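Local atomic coordinates of cysteine protease (Xylella fastidiosa, PDB entry 3OIS), a protein that probably cleaves peptide bonds as a papain-family cysteine protease and binds uridine-5'-diphosphate. Residues F106-N110 with K167-Y173. Residues are numbered along the deposited sequence; the frame is centred on the assembly and turned at random.
Sequences FIYYN and KPSDQCY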
ATOM      1  N   PHE A 106      12.620   6.112  -0.934  1.00 13.13           N
ATOM      2  CA  PHE A 106      13.260   6.008   0.381  1.00 13.81           C
ATOM      3  C   PHE A 106      12.624   4.796   1.174  1.00 14.20           C
ATOM      4  O   PHE A 106      13.336   3.991   1.852  1.00 14.86           O
ATOM      5  CB  PHE A 106      13.033   7.278   1.221  1.00 13.08           C
ATOM      6  CG  PHE A 106      13.705   7.246   2.562  1.00 10.96           C
ATOM      7  CD1 PHE A 106      15.036   7.689   2.688  1.00 16.09           C
ATOM      8  CD2 PHE A 106      13.027   6.775   3.711  1.00 11.93           C
ATOM      9  CE1 PHE A 106      15.641   7.660   3.907  1.00 14.10           C
ATOM     10  CE2 PHE A 106      13.663   6.721   4.958  1.00 14.18           C
ATOM     11  CZ  PHE A 106      15.010   7.183   5.018  1.00 12.24           C
ATOM     12  N   ILE A 107      11.320   4.688   1.168  1.00 14.38           N
ATOM     13  CA  ILE A 107      10.695   3.562   1.841  1.00 14.05           C
ATOM     14  C   ILE A 107      11.153   2.260   1.194  1.00 14.03           C
ATOM     15  O   ILE A 107      11.542   1.360   1.917  1.00 13.10           O
ATOM     16  CB  ILE A 107       9.177   3.669   1.920  1.00 15.05           C
ATOM     17  CG1 ILE A 107       8.743   4.924   2.741  1.00 15.09           C
ATOM     18  CG2 ILE A 107       8.461   2.395   2.523  1.00 15.32           C
ATOM     19  CD1 ILE A 107       7.336   5.242   2.444  1.00 11.66           C
ATOM     20  N   TYR A 108      11.053   2.176  -0.119  1.00 14.20           N
ATOM     21  CA  TYR A 108      11.302   0.905  -0.855  1.00 13.14           C
ATOM     22  C   TYR A 108      12.767   0.469  -0.690  1.00 12.30           C
ATOM     23  O   TYR A 108      13.047  -0.710  -0.579  1.00 12.21           O
ATOM     24  CB  TYR A 108      10.869   1.033  -2.334  1.00 13.53           C
ATOM     25  CG  TYR A 108      10.884  -0.285  -3.127  1.00 12.63           C
ATOM     26  CD1 TYR A 108      10.387  -1.491  -2.531  1.00 11.46           C
ATOM     27  CD2 TYR A 108      11.286  -0.289  -4.473  1.00 13.24           C
ATOM     28  CE1 TYR A 108      10.357  -2.688  -3.300  1.00 11.51           C
ATOM     29  CE2 TYR A 108      11.331  -1.481  -5.233  1.00 11.97           C
ATOM     30  CZ  TYR A 108      10.870  -2.675  -4.604  1.00 13.39           C
ATOM     31  OH  TYR A 108      10.859  -3.788  -5.384  1.00 12.87           O
ATOM     32  N   TYR A 109      13.710   1.414  -0.690  1.00 13.47           N
ATOM     33  CA  TYR A 109      15.134   1.050  -0.556  1.00 12.97           C
ATOM     34  C   TYR A 109      15.343   0.438   0.840  1.00 13.38           C
ATOM     35  O   TYR A 109      15.891  -0.691   0.996  1.00 13.34           O
ATOM     36  CB  TYR A 109      16.026   2.309  -0.785  1.00 12.71           C
ATOM     37  CG  TYR A 109      17.479   1.979  -0.626  1.00 14.79           C
ATOM     38  CD1 TYR A 109      18.215   1.684  -1.727  1.00 16.40           C
ATOM     39  CD2 TYR A 109      18.086   1.935   0.620  1.00 15.69           C
ATOM     40  CE1 TYR A 109      19.554   1.302  -1.602  1.00 16.65           C
ATOM     41  CE2 TYR A 109      19.481   1.599   0.731  1.00 14.31           C
ATOM     42  CZ  TYR A 109      20.140   1.293  -0.340  1.00 19.17           C
ATOM     43  OH  TYR A 109      21.443   1.005  -0.172  1.00 19.99           O
ATOM     44  N   ASN A 110      14.821   1.101   1.882  1.00 12.98           N
ATOM     45  CA  ASN A 110      15.001   0.596   3.178  1.00 13.13           C
ATOM     46  C   ASN A 110      14.241  -0.686   3.471  1.00 14.07           C
ATOM     47  O   ASN A 110      14.731  -1.520   4.231  1.00 14.11           O
ATOM     48  CB  ASN A 110      14.756   1.730   4.195  1.00 12.96           C
ATOM     49  CG  ASN A 110      15.899   2.765   4.124  1.00 15.87           C
ATOM     50  OD1 ASN A 110      17.033   2.456   4.408  1.00 16.79           O
ATOM     51  ND2 ASN A 110      15.583   3.968   3.691  1.00 15.90           N
ATOM     52  N   LYS A 167      21.319   4.314  -2.862  1.00 18.25           N
ATOM     53  CA  LYS A 167      21.205   4.533  -1.442  1.00 18.58           C
ATOM     54  C   LYS A 167      20.858   6.039  -1.203  1.00 19.87           C
ATOM     55  O   LYS A 167      21.577   6.897  -1.699  1.00 17.99           O
ATOM     56  CB  LYS A 167      22.551   4.210  -0.720  1.00 20.17           C
ATOM     57  CG  LYS A 167      22.441   4.448   0.773  1.00 22.26           C
ATOM     58  CD  LYS A 167      23.717   4.150   1.516  1.00 29.18           C
ATOM     59  CE  LYS A 167      23.474   4.390   3.001  1.00 32.85           C
ATOM     60  NZ  LYS A 167      24.502   3.668   3.774  1.00 37.58           N
ATOM     61  N   PRO A 168      19.794   6.336  -0.475  1.00 17.32           N
ATOM     62  CA  PRO A 168      19.500   7.748  -0.170  1.00 18.15           C
ATOM     63  C   PRO A 168      20.657   8.401   0.645  1.00 19.30           C
ATOM     64  O   PRO A 168      21.366   7.784   1.480  1.00 18.44           O
ATOM     65  CB  PRO A 168      18.248   7.698   0.684  1.00 19.63           C
ATOM     66  CG  PRO A 168      17.541   6.307   0.266  1.00 17.51           C
ATOM     67  CD  PRO A 168      18.718   5.416   0.020  1.00 18.25           C
ATOM     68  N   SER A 169      20.805   9.678   0.369  1.00 21.07           N
ATOM     69  CA  SER A 169      21.879  10.446   0.955  1.00 20.66           C
ATOM     70  C   SER A 169      21.764  10.532   2.456  1.00 20.38           C
ATOM     71  O   SER A 169      20.703  10.354   3.092  1.00 19.61           O
ATOM     72  CB  SER A 169      21.804  11.857   0.355  1.00 20.11           C
ATOM     73  OG  SER A 169      20.864  12.617   1.101  1.00 21.52           O
ATOM     74  N   ASP A 170      22.903  10.826   3.086  1.00 21.14           N
ATOM     75  CA  ASP A 170      22.891  11.001   4.522  1.00 20.97           C
ATOM     76  C   ASP A 170      21.882  12.056   4.950  1.00 21.16           C
ATOM     77  O   ASP A 170      21.229  11.881   6.006  1.00 21.01           O
ATOM     78  CB  ASP A 170      24.280  11.437   4.997  1.00 23.51           C
ATOM     79  CG  ASP A 170      25.211  10.275   5.139  1.00 28.48           C
ATOM     80  OD1 ASP A 170      24.762   9.111   4.897  1.00 25.16           O
ATOM     81  OD2 ASP A 170      26.382  10.544   5.485  1.00 34.86           O
ATOM     82  N   GLN A 171      21.723  13.097   4.121  1.00 20.66           N
ATOM     83  CA  GLN A 171      20.788  14.220   4.445  1.00 21.61           C
ATOM     84  C   GLN A 171      19.331  13.700   4.439  1.00 20.88           C
ATOM     85  O   GLN A 171      18.539  14.055   5.294  1.00 20.28           O
ATOM     86  CB  GLN A 171      20.918  15.483   3.538  1.00 23.10           C
ATOM     87  CG  GLN A 171      20.237  16.793   4.139  1.00 26.02           C
ATOM     88  CD  GLN A 171      20.555  17.106   5.688  1.00 30.71           C
ATOM     89  OE1 GLN A 171      21.713  17.096   6.110  1.00 31.37           O
ATOM     90  NE2 GLN A 171      19.479  17.322   6.524  1.00 30.80           N
ATOM     91  N   CYS A 172      19.040  12.811   3.491  1.00 20.21           N
ATOM     92  CA  CYS A 172      17.713  12.141   3.426  1.00 19.78           C
ATOM     93  C   CYS A 172      17.403  11.376   4.678  1.00 19.89           C
ATOM     94  O   CYS A 172      16.339  11.530   5.237  1.00 18.57           O
ATOM     95  CB  CYS A 172      17.678  11.235   2.211  1.00 18.28           C
ATOM     96  SG  CYS A 172      17.573  12.105   0.683  1.00 24.89           S
ATOM     97  N   TYR A 173      18.343  10.547   5.147  1.00 20.41           N
ATOM     98  CA  TYR A 173      18.142   9.841   6.402  1.00 20.35           C
ATOM     99  C   TYR A 173      17.914  10.758   7.594  1.00 21.06           C
ATOM    100  O   TYR A 173      17.077  10.473   8.477  1.00 22.08           O
ATOM    101  CB  TYR A 173      19.292   8.879   6.637  1.00 21.03           C
ATOM    102  CG  TYR A 173      19.209   7.603   5.793  1.00 19.43           C
ATOM    103  CD1 TYR A 173      19.888   7.486   4.590  1.00 19.66           C
ATOM    104  CD2 TYR A 173      18.458   6.499   6.267  1.00 18.29           C
ATOM    105  CE1 TYR A 173      19.856   6.304   3.829  1.00 20.07           C
ATOM    106  CE2 TYR A 173      18.431   5.288   5.535  1.00 18.48           C
ATOM    107  CZ  TYR A 173      19.046   5.194   4.344  1.00 15.41           C
ATOM    108  OH  TYR A 173      19.046   4.059   3.580  1.00 18.51           O
TER
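Phe106, Tyr109 and Asn110 of helix 104-114 meet Lys167 and Pro168 in the loop leading into helix 170-176, and Tyr173 in its first turn. Both segments belong to the papain-like peptidase fold, where helix 104-114 packs against this loop and first turn. The Phe106 and Tyr173 rings form an edge-to-face (T-shaped) pair, with centroids 5.0 Å apart and planes at 61°. Phe106 supplies the edge, and its CE1 sits over the centre of one Tyr173 face. Phe106 swings its ring anti to the backbone N (chi1 -178°), which carries CE1 and CZ out to Tyr173. CD1 of the same ring touches Pro168 CG at 3.7 Å.

Tyr109 receives the loop on one ring face. Pro168 CD lies 3.8 Å from the ring centroid and Lys167 CA 3.9 Å, both as CH-pi contacts displaced toward the rim. Lys167 CB reaches Tyr109 OH at 3.4 Å, but its extended chain then runs away from the helix. Trp144 also touches Pro168.

Ser169 is the N-cap of the second helix; its OG accepts from Cys172 N at 3.0 Å, and its backbone O accepts from Tyr173 N. Val132 of helix 126-135 and Leu136 of the following loop touch Asn110. None of these contact residues lines the UDP pocket; the Asn110 side chain is about 14 Å from the nucleotide.

Both ends of the buried Asn110 amide are bonded. ND2 lies over the centre of the Phe106 ring and donates a bent bond to Phe106 O, which also accepts from Asn110 N on the opposite face of its carbonyl plane. The amide and the Tyr173 ring are steeply turned, 77° apart. Tyr173 OH donates to Asn110 OD1 at 2.7 Å, and that oxygen lies in the plane of the phenol ring, at its edge.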